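Local coordinates for protein 1-deoxy-D-xylulose 5-phosphate reductoisomerase (Moraxella catarrhalis, PDB 4ZQG) that catalyses the NAD(P)H-dependent, magnesium-requiring rearrangement and reduction of 1-deoxy-D-xylulose 5-phosphate to 2-C-methyl-D-erythritol 4-phosphate in the MEP pathway of isoprenoid synthesis, at residues Q7-L12 against V98-A103; R32-A37 against H55-C60; N158-C163 against V260-E265; I182-L187 against Q249-I254. One frame throughout, in Å; residues are numbered along the deposited sequence. Where two conformers were deposited one is given.

Contact 1: residues Q7-L12 against V98-A103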
loop_
_atom_site.group_PDB
_atom_site.type_symbol
_atom_site.label_atom_id
_atom_site.label_comp_id
_atom_site.label_asym_id
_atom_site.label_seq_id
_atom_site.Cartn_x
_atom_site.Cartn_y
_atom_site.Cartn_z
ATOM N N GLN A 7 1.340 -25.830 12.972
ATOM C CA GLN A 7 1.659 -24.744 13.881
ATOM C C GLN A 7 0.721 -24.798 15.090
ATOM O O GLN A 7 -0.481 -24.658 14.963
ATOM C CB GLN A 7 1.540 -23.408 13.162
ATOM C CG GLN A 7 2.107 -22.187 13.887
ATOM C CD GLN A 7 1.934 -20.944 13.044
ATOM O OE1 GLN A 7 1.707 -19.838 13.536
ATOM N NE2 GLN A 7 2.009 -21.140 11.747
ATOM N N SER A 8 1.317 -24.994 16.256
ATOM C CA SER A 8 0.624 -25.040 17.509
ATOM C C SER A 8 0.220 -23.642 17.971
ATOM O O SER A 8 1.053 -22.770 18.030
ATOM C CB SER A 8 1.563 -25.670 18.506
ATOM O OG SER A 8 0.980 -25.736 19.782
ATOM N N LEU A 9 -1.054 -23.440 18.300
ATOM C CA LEU A 9 -1.577 -22.146 18.750
ATOM C C LEU A 9 -2.062 -22.115 20.194
ATOM O O LEU A 9 -2.790 -22.982 20.605
ATOM C CB LEU A 9 -2.798 -21.791 17.926
ATOM C CG LEU A 9 -2.625 -20.918 16.715
ATOM C CD1 LEU A 9 -1.385 -21.288 15.903
ATOM C CD2 LEU A 9 -3.881 -21.023 15.880
ATOM N N ALA A 10 -1.703 -21.070 20.934
ATOM C CA ALA A 10 -2.382 -20.732 22.175
ATOM C C ALA A 10 -3.131 -19.463 21.912
ATOM O O ALA A 10 -2.528 -18.493 21.475
ATOM C CB ALA A 10 -1.385 -20.507 23.288
ATOM N N ILE A 11 -4.428 -19.454 22.177
ATOM C CA ILE A 11 -5.237 -18.245 22.008
ATOM C C ILE A 11 -5.672 -17.696 23.356
ATOM O O ILE A 11 -6.609 -18.174 23.973
ATOM C CB ILE A 11 -6.455 -18.503 21.128
ATOM C CG1 ILE A 11 -5.996 -19.034 19.774
ATOM C CG2 ILE A 11 -7.258 -17.232 20.977
ATOM C CD1 ILE A 11 -7.132 -19.503 18.911
ATOM N N LEU A 12 -4.950 -16.688 23.822
ATOM C CA LEU A 12 -5.230 -16.108 25.093
ATOM C C LEU A 12 -6.315 -15.103 24.861
ATOM O O LEU A 12 -6.116 -14.146 24.141
ATOM C CB LEU A 12 -3.981 -15.441 25.644
ATOM C CG LEU A 12 -2.767 -16.305 25.926
ATOM C CD1 LEU A 12 -1.985 -15.684 27.068
ATOM C CD2 LEU A 12 -3.145 -17.679 26.389
ATOM N N VAL A 98 3.860 -24.936 22.549
ATOM C CA VAL A 98 3.162 -23.868 21.827
ATOM C C VAL A 98 4.112 -23.147 20.876
ATOM O O VAL A 98 5.152 -22.655 21.295
ATOM C CB VAL A 98 2.644 -22.824 22.823
ATOM C CG1 VAL A 98 2.086 -21.620 22.122
ATOM C CG2 VAL A 98 1.570 -23.399 23.683
ATOM N N ASP A 99 3.748 -23.037 19.605
ATOM C CA ASP A 99 4.510 -22.218 18.661
ATOM C C ASP A 99 4.057 -20.762 18.721
ATOM O O ASP A 99 4.878 -19.862 18.765
ATOM C CB ASP A 99 4.334 -22.692 17.206
ATOM C CG ASP A 99 4.894 -24.085 16.945
ATOM O OD1 ASP A 99 4.311 -24.794 16.111
ATOM O OD2 ASP A 99 5.903 -24.490 17.551
ATOM N N THR A 100 2.758 -20.519 18.689
ATOM C CA THR A 100 2.254 -19.186 18.444
ATOM C C THR A 100 1.247 -18.756 19.470
ATOM O O THR A 100 0.400 -19.512 19.816
ATOM C CB THR A 100 1.664 -19.089 17.029
ATOM O OG1 THR A 100 2.704 -19.383 16.086
ATOM C CG2 THR A 100 1.138 -17.660 16.724
ATOM N N VAL A 101 1.356 -17.528 19.971
ATOM C CA VAL A 101 0.433 -17.037 20.956
ATOM C C VAL A 101 -0.271 -15.865 20.364
ATOM O O VAL A 101 0.367 -14.942 19.864
ATOM C CB VAL A 101 1.117 -16.555 22.220
ATOM C CG1 VAL A 101 0.093 -15.953 23.154
ATOM C CG2 VAL A 101 1.819 -17.699 22.918
ATOM N N VAL A 102 -1.588 -15.899 20.446
ATOM C CA VAL A 102 -2.431 -14.816 20.059
ATOM C C VAL A 102 -2.785 -14.105 21.373
ATOM O O VAL A 102 -3.479 -14.632 22.205
ATOM C CB VAL A 102 -3.652 -15.408 19.365
ATOM C CG1 VAL A 102 -4.710 -14.356 19.034
ATOM C CG2 VAL A 102 -3.190 -16.181 18.140
ATOM N N ALA A 103 -2.277 -12.895 21.554
ATOM C CA ALA A 103 -2.432 -12.179 22.788
ATOM C C ALA A 103 -3.672 -11.340 22.721
ATOM O O ALA A 103 -3.590 -10.220 22.296
ATOM C CB ALA A 103 -1.229 -11.275 22.981
#

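Contact 2: residues R32-A37 against H55-C60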
loop_
_atom_site.group_PDB
_atom_site.type_symbol
_atom_site.label_atom_id
_atom_site.label_comp_id
_atom_site.label_asym_id
_atom_site.label_seq_id
_atom_site.Cartn_x
_atom_site.Cartn_y
_atom_site.Cartn_z
ATOM N N ARG A 32 -3.942 -26.913 9.105
ATOM C CA ARG A 32 -2.852 -25.966 9.035
ATOM C C ARG A 32 -2.403 -25.594 10.456
ATOM O O ARG A 32 -1.219 -25.415 10.724
ATOM C CB ARG A 32 -3.358 -24.732 8.258
ATOM C CG ARG A 32 -2.300 -23.865 7.609
ATOM C CD ARG A 32 -2.905 -22.949 6.551
ATOM N NE ARG A 32 -2.028 -22.813 5.387
ATOM C CZ ARG A 32 -0.875 -22.138 5.379
ATOM N NH1 ARG A 32 -0.430 -21.516 6.475
ATOM N NH2 ARG A 32 -0.147 -22.087 4.266
ATOM N N TYR A 33 -3.373 -25.476 11.353
ATOM C CA TYR A 33 -3.179 -24.992 12.696
ATOM C C TYR A 33 -3.702 -26.031 13.660
ATOM O O TYR A 33 -4.683 -26.668 13.375
ATOM C CB TYR A 33 -3.952 -23.681 12.859
ATOM C CG TYR A 33 -3.485 -22.633 11.869
ATOM C CD1 TYR A 33 -2.205 -22.101 11.979
ATOM C CD2 TYR A 33 -4.290 -22.203 10.824
ATOM C CE1 TYR A 33 -1.730 -21.160 11.087
ATOM C CE2 TYR A 33 -3.822 -21.263 9.906
ATOM C CZ TYR A 33 -2.528 -20.737 10.048
ATOM O OH TYR A 33 -1.989 -19.812 9.173
ATOM N N ARG A 34 -3.024 -26.201 14.785
ATOM C CA ARG A 34 -3.439 -27.069 15.876
ATOM C C ARG A 34 -3.701 -26.179 17.091
ATOM O O ARG A 34 -2.827 -25.419 17.478
ATOM C CB ARG A 34 -2.308 -28.088 16.199
ATOM C CG ARG A 34 -2.529 -28.898 17.473
ATOM C CD ARG A 34 -1.488 -29.992 17.741
ATOM N NE ARG A 34 -0.321 -29.492 18.474
ATOM C CZ ARG A 34 -0.296 -29.202 19.773
ATOM N NH1 ARG A 34 -1.383 -29.347 20.540
ATOM N NH2 ARG A 34 0.833 -28.747 20.306
ATOM N N ILE A 35 -4.866 -26.288 17.720
ATOM C CA ILE A 35 -5.130 -25.525 18.939
ATOM C C ILE A 35 -4.559 -26.231 20.158
ATOM O O ILE A 35 -5.013 -27.254 20.540
ATOM C CB ILE A 35 -6.616 -25.343 19.213
ATOM C CG1 ILE A 35 -7.360 -24.780 18.006
ATOM C CG2 ILE A 35 -6.801 -24.465 20.426
ATOM C CD1 ILE A 35 -6.718 -23.608 17.352
ATOM N N HIS A 36 -3.558 -25.670 20.787
ATOM C CA HIS A 36 -3.015 -26.253 21.974
ATOM C C HIS A 36 -3.698 -25.687 23.199
ATOM O O HIS A 36 -3.839 -26.396 24.177
ATOM C CB HIS A 36 -1.540 -25.968 22.016
ATOM C CG HIS A 36 -0.868 -26.458 23.245
ATOM N ND1 HIS A 36 -0.390 -27.744 23.365
ATOM C CD2 HIS A 36 -0.562 -25.824 24.402
ATOM C CE1 HIS A 36 0.166 -27.884 24.555
ATOM N NE2 HIS A 36 0.101 -26.726 25.188
ATOM N N ALA A 37 -4.129 -24.425 23.177
ATOM C CA ALA A 37 -4.769 -23.854 24.356
ATOM C C ALA A 37 -5.710 -22.728 24.044
ATOM O O ALA A 37 -5.580 -22.105 23.046
ATOM C CB ALA A 37 -3.735 -23.387 25.345
ATOM N N HIS A 55 -10.815 -29.719 21.283
ATOM C CA HIS A 55 -10.015 -30.683 22.090
ATOM C C HIS A 55 -8.624 -30.132 22.373
ATOM O O HIS A 55 -7.631 -30.723 21.956
ATOM C CB HIS A 55 -9.885 -32.087 21.425
ATOM C CG HIS A 55 -11.192 -32.810 21.207
ATOM N ND1 HIS A 55 -11.571 -33.313 19.974
ATOM C CD2 HIS A 55 -12.212 -33.097 22.054
ATOM C CE1 HIS A 55 -12.764 -33.870 20.071
ATOM N NE2 HIS A 55 -13.178 -33.753 21.323
ATOM N N PRO A 56 -8.542 -28.959 23.036
ATOM C CA PRO A 56 -7.264 -28.375 23.369
ATOM C C PRO A 56 -6.567 -29.141 24.470
ATOM O O PRO A 56 -7.228 -29.741 25.308
ATOM C CB PRO A 56 -7.647 -27.018 23.926
ATOM C CG PRO A 56 -8.979 -27.192 24.461
ATOM C CD PRO A 56 -9.644 -28.088 23.468
ATOM N N VAL A 57 -5.244 -29.087 24.485
ATOM C CA VAL A 57 -4.486 -29.703 25.543
ATOM C C VAL A 57 -4.726 -28.988 26.862
ATOM O O VAL A 57 -4.813 -29.616 27.874
ATOM C CB VAL A 57 -2.988 -29.794 25.182
ATOM C CG1 VAL A 57 -2.195 -30.425 26.306
ATOM C CG2 VAL A 57 -2.814 -30.595 23.901
ATOM N N LYS A 58 -4.850 -27.671 26.861
ATOM C CA LYS A 58 -5.015 -26.914 28.107
ATOM C C LYS A 58 -5.981 -25.794 27.900
ATOM O O LYS A 58 -6.060 -25.236 26.817
ATOM C CB LYS A 58 -3.686 -26.274 28.562
ATOM C CG LYS A 58 -2.450 -27.150 28.447
ATOM C CD LYS A 58 -1.280 -26.587 29.258
ATOM C CE LYS A 58 -0.101 -27.559 29.245
ATOM N NZ LYS A 58 1.148 -26.927 29.717
ATOM N N ILE A 59 -6.692 -25.432 28.945
ATOM C CA ILE A 59 -7.464 -24.196 28.945
ATOM C C ILE A 59 -7.306 -23.564 30.315
ATOM O O ILE A 59 -6.883 -24.232 31.256
ATOM C CB ILE A 59 -8.954 -24.408 28.633
ATOM C CG1 ILE A 59 -9.603 -25.217 29.772
ATOM C CG2 ILE A 59 -9.105 -25.073 27.283
ATOM C CD1 ILE A 59 -10.995 -25.734 29.454
ATOM N N CYS A 60 -7.620 -22.278 30.413
ATOM C CA CYS A 60 -7.415 -21.514 31.619
ATOM C C CYS A 60 -8.592 -20.622 31.771
ATOM O O CYS A 60 -9.043 -20.053 30.780
ATOM C CB CYS A 60 -6.153 -20.647 31.479
ATOM S SG CYS A 60 -5.789 -19.580 32.895
#

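Contact 3: residues N158-C163 against V260-E265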
loop_
_atom_site.group_PDB
_atom_site.type_symbol
_atom_site.label_atom_id
_atom_site.label_comp_id
_atom_site.label_asym_id
_atom_site.label_seq_id
_atom_site.Cartn_x
_atom_site.Cartn_y
_atom_site.Cartn_z
ATOM N N ASN A 158 -1.275 -3.534 11.620
ATOM C CA ASN A 158 -1.112 -4.577 10.670
ATOM C C ASN A 158 -0.950 -3.937 9.299
ATOM O O ASN A 158 -0.029 -4.320 8.556
ATOM C CB ASN A 158 -2.264 -5.570 10.685
ATOM C CG ASN A 158 -2.042 -6.689 9.698
ATOM O OD1 ASN A 158 -2.498 -6.623 8.556
ATOM N ND2 ASN A 158 -1.271 -7.688 10.115
ATOM N N ALA A 159 -1.795 -2.942 8.993
ATOM C CA ALA A 159 -1.650 -2.155 7.740
ATOM C C ALA A 159 -0.258 -1.596 7.551
ATOM O O ALA A 159 0.413 -1.909 6.586
ATOM C CB ALA A 159 -2.633 -1.024 7.705
ATOM N N ILE A 160 0.190 -0.808 8.513
ATOM C CA ILE A 160 1.546 -0.277 8.487
ATOM C C ILE A 160 2.557 -1.388 8.270
ATOM O O ILE A 160 3.468 -1.268 7.464
ATOM C CB ILE A 160 1.853 0.497 9.786
ATOM C CG1 ILE A 160 1.107 1.827 9.788
ATOM C CG2 ILE A 160 3.328 0.761 9.921
ATOM C CD1 ILE A 160 1.058 2.450 11.148
ATOM N N TYR A 161 2.407 -2.482 8.990
ATOM C CA TYR A 161 3.370 -3.557 8.868
ATOM C C TYR A 161 3.418 -4.122 7.435
ATOM O O TYR A 161 4.479 -4.398 6.881
ATOM C CB TYR A 161 2.979 -4.645 9.865
ATOM C CG TYR A 161 3.932 -5.810 9.920
ATOM C CD1 TYR A 161 4.976 -5.828 10.828
ATOM C CD2 TYR A 161 3.774 -6.890 9.076
ATOM C CE1 TYR A 161 5.836 -6.912 10.912
ATOM C CE2 TYR A 161 4.628 -7.965 9.139
ATOM C CZ TYR A 161 5.651 -7.978 10.074
ATOM O OH TYR A 161 6.520 -9.033 10.113
ATOM N N GLN A 162 2.241 -4.319 6.853
ATOM C CA GLN A 162 2.126 -4.768 5.488
ATOM C C GLN A 162 2.742 -3.789 4.489
ATOM O O GLN A 162 3.191 -4.194 3.420
ATOM C CB GLN A 162 0.654 -4.947 5.113
ATOM C CG GLN A 162 -0.040 -6.179 5.700
ATOM C CD GLN A 162 -1.297 -6.509 4.949
ATOM O OE1 GLN A 162 -1.269 -6.723 3.745
ATOM N NE2 GLN A 162 -2.399 -6.558 5.650
ATOM N N CYS A 163 2.745 -2.510 4.845
ATOM C CA CYS A 163 3.263 -1.476 4.001
ATOM C C CYS A 163 4.763 -1.104 4.236
ATOM O O CYS A 163 5.235 -0.072 3.746
ATOM C CB CYS A 163 2.367 -0.262 4.159
ATOM S SG CYS A 163 0.773 -0.523 3.326
ATOM N N VAL A 260 -9.548 2.813 4.398
ATOM C CA VAL A 260 -8.115 2.974 4.470
ATOM C C VAL A 260 -7.692 2.795 5.913
ATOM O O VAL A 260 -8.062 3.603 6.751
ATOM C CB VAL A 260 -7.628 4.359 3.945
ATOM C CG1 VAL A 260 -6.131 4.412 4.049
ATOM C CG2 VAL A 260 -8.032 4.596 2.492
ATOM N N HIS A 261 -6.877 1.783 6.186
ATOM C CA HIS A 261 -6.526 1.459 7.555
ATOM C C HIS A 261 -5.256 2.055 8.139
ATOM O O HIS A 261 -5.041 1.987 9.328
ATOM C CB HIS A 261 -6.533 -0.059 7.730
ATOM C CG HIS A 261 -7.872 -0.656 7.436
ATOM N ND1 HIS A 261 -8.048 -1.740 6.616
ATOM C CD2 HIS A 261 -9.112 -0.248 7.789
ATOM C CE1 HIS A 261 -9.338 -2.001 6.511
ATOM N NE2 HIS A 261 -10.005 -1.108 7.214
ATOM N N SER A 262 -4.415 2.645 7.311
ATOM C CA SER A 262 -3.271 3.450 7.741
ATOM C C SER A 262 -2.351 3.549 6.558
ATOM O O SER A 262 -2.587 2.872 5.547
ATOM C CB SER A 262 -2.544 2.883 8.974
ATOM O OG SER A 262 -3.147 3.408 10.134
ATOM N N LEU A 263 -1.349 4.434 6.670
ATOM C CA LEU A 263 -0.394 4.630 5.595
ATOM C C LEU A 263 1.035 4.773 6.096
ATOM O O LEU A 263 1.284 5.104 7.266
ATOM C CB LEU A 263 -0.787 5.830 4.721
ATOM C CG LEU A 263 -2.278 6.032 4.427
ATOM C CD1 LEU A 263 -2.916 6.895 5.483
ATOM C CD2 LEU A 263 -2.485 6.694 3.086
ATOM N N VAL A 264 1.966 4.475 5.204
ATOM C CA VAL A 264 3.345 4.756 5.400
ATOM C C VAL A 264 3.818 5.678 4.298
ATOM O O VAL A 264 3.804 5.321 3.134
ATOM C CB VAL A 264 4.156 3.486 5.346
ATOM C CG1 VAL A 264 5.619 3.807 5.446
ATOM C CG2 VAL A 264 3.738 2.589 6.500
ATOM N N GLU A 265 4.239 6.875 4.699
ATOM C CA GLU A 265 4.783 7.888 3.813
ATOM C C GLU A 265 6.277 7.759 3.655
ATOM O O GLU A 265 6.980 7.766 4.635
ATOM C CB GLU A 265 4.490 9.254 4.395
ATOM C CG GLU A 265 5.111 10.381 3.608
ATOM C CD GLU A 265 4.643 11.735 4.037
ATOM O OE1 GLU A 265 4.022 11.884 5.128
ATOM O OE2 GLU A 265 4.951 12.668 3.261
#

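Contact 4: residues I182-L187 against Q249-I254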
loop_
_atom_site.group_PDB
_atom_site.type_symbol
_atom_site.label_atom_id
_atom_site.label_comp_id
_atom_site.label_asym_id
_atom_site.label_seq_id
_atom_site.Cartn_x
_atom_site.Cartn_y
_atom_site.Cartn_z
ATOM N N ILE A 182 11.767 5.838 5.057
ATOM C CA ILE A 182 10.493 6.050 5.775
ATOM C C ILE A 182 10.455 7.462 6.318
ATOM O O ILE A 182 11.387 7.866 7.000
ATOM C CB ILE A 182 10.270 5.143 7.011
ATOM C CG1 ILE A 182 10.609 3.661 6.765
ATOM C CG2 ILE A 182 8.838 5.257 7.458
ATOM C CD1 ILE A 182 10.216 3.144 5.428
ATOM N N LYS A 183 9.388 8.206 6.045
ATOM C CA LYS A 183 9.301 9.571 6.505
ATOM C C LYS A 183 8.505 9.621 7.726
ATOM O O LYS A 183 8.978 10.103 8.754
ATOM C CB LYS A 183 8.658 10.498 5.468
ATOM C CG LYS A 183 9.076 11.957 5.640
ATOM C CD LYS A 183 8.166 12.884 4.902
ATOM C CE LYS A 183 8.747 14.283 4.864
ATOM N NZ LYS A 183 7.871 15.113 3.997
ATOM N N LYS A 184 7.279 9.120 7.634
ATOM C CA LYS A 184 6.400 9.087 8.781
ATOM C C LYS A 184 5.277 8.086 8.611
ATOM O O LYS A 184 5.056 7.589 7.510
ATOM C CB LYS A 184 5.867 10.484 9.037
ATOM C CG LYS A 184 4.975 11.065 7.971
ATOM C CD LYS A 184 4.258 12.292 8.538
ATOM C CE LYS A 184 5.183 13.524 8.581
ATOM N NZ LYS A 184 4.825 14.421 7.464
ATOM N N LEU A 185 4.586 7.769 9.715
ATOM C CA LEU A 185 3.473 6.794 9.691
ATOM C C LEU A 185 2.186 7.549 9.887
ATOM O O LEU A 185 2.153 8.489 10.655
ATOM C CB LEU A 185 3.637 5.755 10.786
ATOM C CG LEU A 185 4.978 5.027 10.846
ATOM C CD1 LEU A 185 4.967 3.981 11.936
ATOM C CD2 LEU A 185 5.310 4.364 9.523
ATOM N N TRP A 186 1.144 7.181 9.161
ATOM C CA TRP A 186 -0.144 7.843 9.300
ATOM C C TRP A 186 -1.152 6.824 9.848
ATOM O O TRP A 186 -1.368 5.773 9.214
ATOM C CB TRP A 186 -0.612 8.343 7.953
ATOM C CG TRP A 186 0.128 9.508 7.520
ATOM C CD1 TRP A 186 1.337 9.530 6.878
ATOM C CD2 TRP A 186 -0.236 10.874 7.723
ATOM N NE1 TRP A 186 1.723 10.810 6.677
ATOM C CE2 TRP A 186 0.764 11.655 7.153
ATOM C CE3 TRP A 186 -1.338 11.509 8.301
ATOM C CZ2 TRP A 186 0.724 13.024 7.162
ATOM C CZ3 TRP A 186 -1.379 12.894 8.286
ATOM C CH2 TRP A 186 -0.358 13.627 7.723
ATOM N N LEU A 187 -1.716 7.100 11.022
ATOM C CA LEU A 187 -2.780 6.262 11.603
ATOM C C LEU A 187 -4.120 6.815 11.205
ATOM O O LEU A 187 -4.403 7.965 11.471
ATOM C CB LEU A 187 -2.699 6.219 13.136
ATOM C CG LEU A 187 -1.545 5.445 13.736
ATOM C CD1 LEU A 187 -1.365 5.809 15.181
ATOM C CD2 LEU A 187 -1.782 3.984 13.583
ATOM N N GLN A 249 7.075 11.416 14.596
ATOM C CA GLN A 249 6.997 10.619 13.379
ATOM C C GLN A 249 5.673 9.881 13.064
ATOM O O GLN A 249 5.579 9.214 12.021
ATOM C CB GLN A 249 8.146 9.623 13.387
ATOM C CG GLN A 249 9.442 10.270 12.942
ATOM C CD GLN A 249 10.633 9.392 13.228
ATOM O OE1 GLN A 249 10.855 8.985 14.410
ATOM N NE2 GLN A 249 11.422 9.084 12.175
ATOM N N ILE A 250 4.666 9.964 13.931
ATOM C CA ILE A 250 3.414 9.276 13.685
ATOM C C ILE A 250 2.282 10.247 13.794
ATOM O O ILE A 250 2.058 10.785 14.838
ATOM C CB ILE A 250 3.198 8.175 14.723
ATOM C CG1 ILE A 250 4.323 7.147 14.648
ATOM C CG2 ILE A 250 1.868 7.484 14.497
ATOM C CD1 ILE A 250 4.306 6.197 15.804
ATOM N N GLN A 251 1.556 10.455 12.711
ATOM C CA GLN A 251 0.476 11.430 12.686
ATOM C C GLN A 251 -0.848 10.721 12.493
ATOM O O GLN A 251 -0.872 9.551 12.147
ATOM C CB GLN A 251 0.718 12.459 11.582
ATOM C CG GLN A 251 2.001 13.263 11.803
ATOM C CD GLN A 251 2.121 13.865 13.196
ATOM O OE1 GLN A 251 1.270 14.646 13.616
ATOM N NE2 GLN A 251 3.196 13.520 13.905
ATOM N N VAL A 252 -1.941 11.440 12.717
ATOM C CA VAL A 252 -3.256 10.854 12.712
ATOM C C VAL A 252 -4.133 11.624 11.800
ATOM O O VAL A 252 -4.168 12.857 11.870
ATOM C CB VAL A 252 -3.873 10.929 14.125
ATOM C CG1 VAL A 252 -5.378 10.632 14.119
ATOM C CG2 VAL A 252 -3.115 10.012 15.058
ATOM N N VAL A 253 -4.848 10.886 10.957
ATOM C CA VAL A 253 -5.848 11.439 10.067
ATOM C C VAL A 253 -7.216 10.788 10.354
ATOM O O VAL A 253 -7.316 9.575 10.487
ATOM C CB VAL A 253 -5.420 11.276 8.566
ATOM C CG1 VAL A 253 -5.216 9.821 8.166
ATOM C CG2 VAL A 253 -6.416 11.938 7.632
ATOM N N ILE A 254 -8.253 11.610 10.437
ATOM C CA ILE A 254 -9.603 11.113 10.496
ATOM C C ILE A 254 -10.092 10.640 9.119
ATOM O O ILE A 254 -10.062 11.375 8.136
ATOM C CB ILE A 254 -10.586 12.190 11.006
ATOM C CG1 ILE A 254 -10.230 12.684 12.413
ATOM C CG2 ILE A 254 -12.007 11.680 10.974
ATOM C CD1 ILE A 254 -9.492 11.710 13.326
#

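Contact 1: residues Q7-L12 against V98-A103
Residues Leu-9 to Leu-12 pair in parallel with Thr-100 to Ala-103 in the middle of the Rossmann-type sheet that binds the dinucleotide. The axes of strands 7-12 and 100-103 approach to 4.8 Å, and four backbone hydrogen bonds fix the register. Thr-100 N donates to Ser-8 O and Ala-10 N to Thr-100 O, then Val-102 N to Ala-10 O and Leu-12 N to Val-102 O. Ala-10 therefore spends both its N and its O on this neighbour, whereas Leu-9 and Ile-11 make their backbone bonds to strand 33-39, which flanks the other edge. At the start of the pairing a side chain replaces a carbonyl: Asp-99 OD1 receives Ser-8 N at 3.0 Å. That bond is fairly straight, 163° at the hydrogen, although the donor lies above the carboxylate plane. Ser-8 O has a second, weak donor in Asp-99 N at 3.1 Å, and Ser-8 OG bonds to Ala-97 O just upstream.

Ala-10 CB rests on Val-98 CG1 at 3.8 Å. On the same face Leu-12 CG meets Val-101 CG1 at 4.0 Å, beneath helix 111-120, while Leu-9 and Ile-11 face helix 17-26. Leu-12 brings its side chain to about 7 Å from the bound NAD. Gln-7 has CG anti to the backbone N (chi1 -168°) and an extended chain beyond it, carrying its amide over to Thr-100. There Thr-100 OG1 donates to Gln-7 OE1 at 2.8 Å, tilted 26° from the carbonyl plane.

Contact 2: residues R32-A37 against H55-C60
His-36 meets Val-57 and Lys-58 where strand 33-39 begins to pair with strand 58-61, the two ends of a beta-alpha-beta unit whose crossover is helix 44-54. Its CB leaves the backbone pointing away from 55-60, and CG stands anti to the backbone N (chi1 177°). Further out, Val-57 lies over one face of the ring. ND1 and CE1 both touch the valine, CE1 reaching Val-57 CB at 3.7 Å. Val-57 CB sits 4.1 Å from the ring centroid and 29° off the normal, a CH-pi contact. His-36 ND1 also takes two long, weak bonds from Arg-34 NH1 and NH2, each at 3.4 Å; NH1 lies in the ring plane. CD2 packs on Val-98, while NE2 lies 4.1 Å from Lys-58 CE and hydrogen-bonds to Asp-95.

The backbone pairing is short. Lys-58 N donates to His-36 O at 3.1 Å, and Ala-37 CA lies 3.1 Å from Lys-58 O as a C-H...O contact, consistent with the single parallel bridge between Ala-37 and Lys-58. Lys-58 runs alongside the histidine and forms salt bridges with Asp-95 and Glu-91. With ND1 accepting weak bonds and NE2 directed at a carboxylate, the pattern would be consistent with a histidine protonated on NE2, while Asp-95, engaged by both His-36 and Lys-58, would probably stay ionised.

Contact 3: residues N158-C163 against V260-E265
Ala-159 and Ile-160 of helix 155-162, with Cys-163 just past its end, lie on strand 260-266, a helix-on-sheet packing in the domain that carries the metal site. The short axes come within 7.0 Å of each other at 41°, and no hydrogen bond crosses the interface, so the contact rests on apolar surfaces. Ile-160 spreads its two branches along one face of the strand. CG1, anti to the carbonyl carbon (chi1 -73°), comes to Ser-262 CB at 3.9 Å, and CG2 touches Val-264 CG2 at 3.9 Å. The isoleucine and valine side chains cross at about a right angle. The same Val-264 CG2 meets Cys-163 CB at 3.9 Å, so one methyl is shared by the helix and the residue that follows it. Toward the start of the helix segment, Ala-159 CB abuts His-261 CB at 4.0 Å and Ser-262 CB at 4.1 Å.

The polar atoms bond elsewhere: His-261 ND1 to Gln-274, Ser-262 OG to the backbone N of Thr-188, and Cys-163 O to Tyr-266 OH. Leu-272 of the second subunit packs on Cys-163, placing this end near the dimer interface. Earlier in the same helix is Glu-156, which binds the magnesium ion with Asp-154 and Glu-235 and also touches Ser-262. A metal-bearing helix laid on a mixed beta sheet in this way belongs to the catalytic domain of DXP reductoisomerase.

Contact 4: residues I182-L187 against Q249-I254
Leu-187 and Ile-250 make the apolar centre, with Leu-187 CD1 on Ile-250 CG2 at 3.7 Å. Two residues earlier on the same face, Leu-185 CB reaches Ile-250 CG1 at 4.2 Å, and Val-252 joins this face beside Leu-187. Helix 230-243 packs on Ile-250 and Leu-185, helix 155-162 on Leu-185 and Leu-187, and the Leu-187 side chain is about 7 Å from the magnesium ion.

Strands 182-189 and 250-254 are the parallel pair of the mixed four-stranded sheet, 250-254 being outermost within this chain; the axes approach to 4.6 Å at 31°. Leu-185 and Leu-187 each give their N and O to the partner strand: Leu-185 N to Gln-249 O and Leu-187 N to Gln-251 O, answered by Gln-251 N to Leu-185 O and Val-253 N to Leu-187 O, the last at 3.0 Å.

On the other face Trp-186 packs against Gln-251. Gln-251 CB stands over one face of the indole, offset toward the rim, 4.0 Å from the centroid of its six-membered ring and 14° off the normal, in a CH-pi contact. Val-253 CB adds a contact with Trp-186 CE3 at 4.1 Å, and Leu-303 of the second subunit packs on the indole. Trp-186 NE1 bonds to Glu-265, the residue faced by the classic beta bulge of Lys-183 and Lys-184. Both lysines also send NZ toward the Glu-265 carboxylate, in long, weak ion pairs.

Contacts 1 and 2 share the nucleotide-binding sheet and contacts 3 and 4 the mixed sheet of the catalytic domain; the centres of contacts 2 and 4 lie about 38 Å apart on opposite sides of the chain's centre. Within each pair adjacent strands make the join: Leu-9 N to Arg-34 O, and Trp-186 N to Leu-263 O, both probable hydrogen bonds of 2.8 Å. Contacts 1 and 4 are buried parallel strand pairs with full sets of backbone bonds. Contact 2, farther from the centre and partly buried, has one such bond and a CH-pi contact, and its salt bridges go to residues outside it. Contact 3 is wholly buried and apolar; with contact 4 it touches the second subunit.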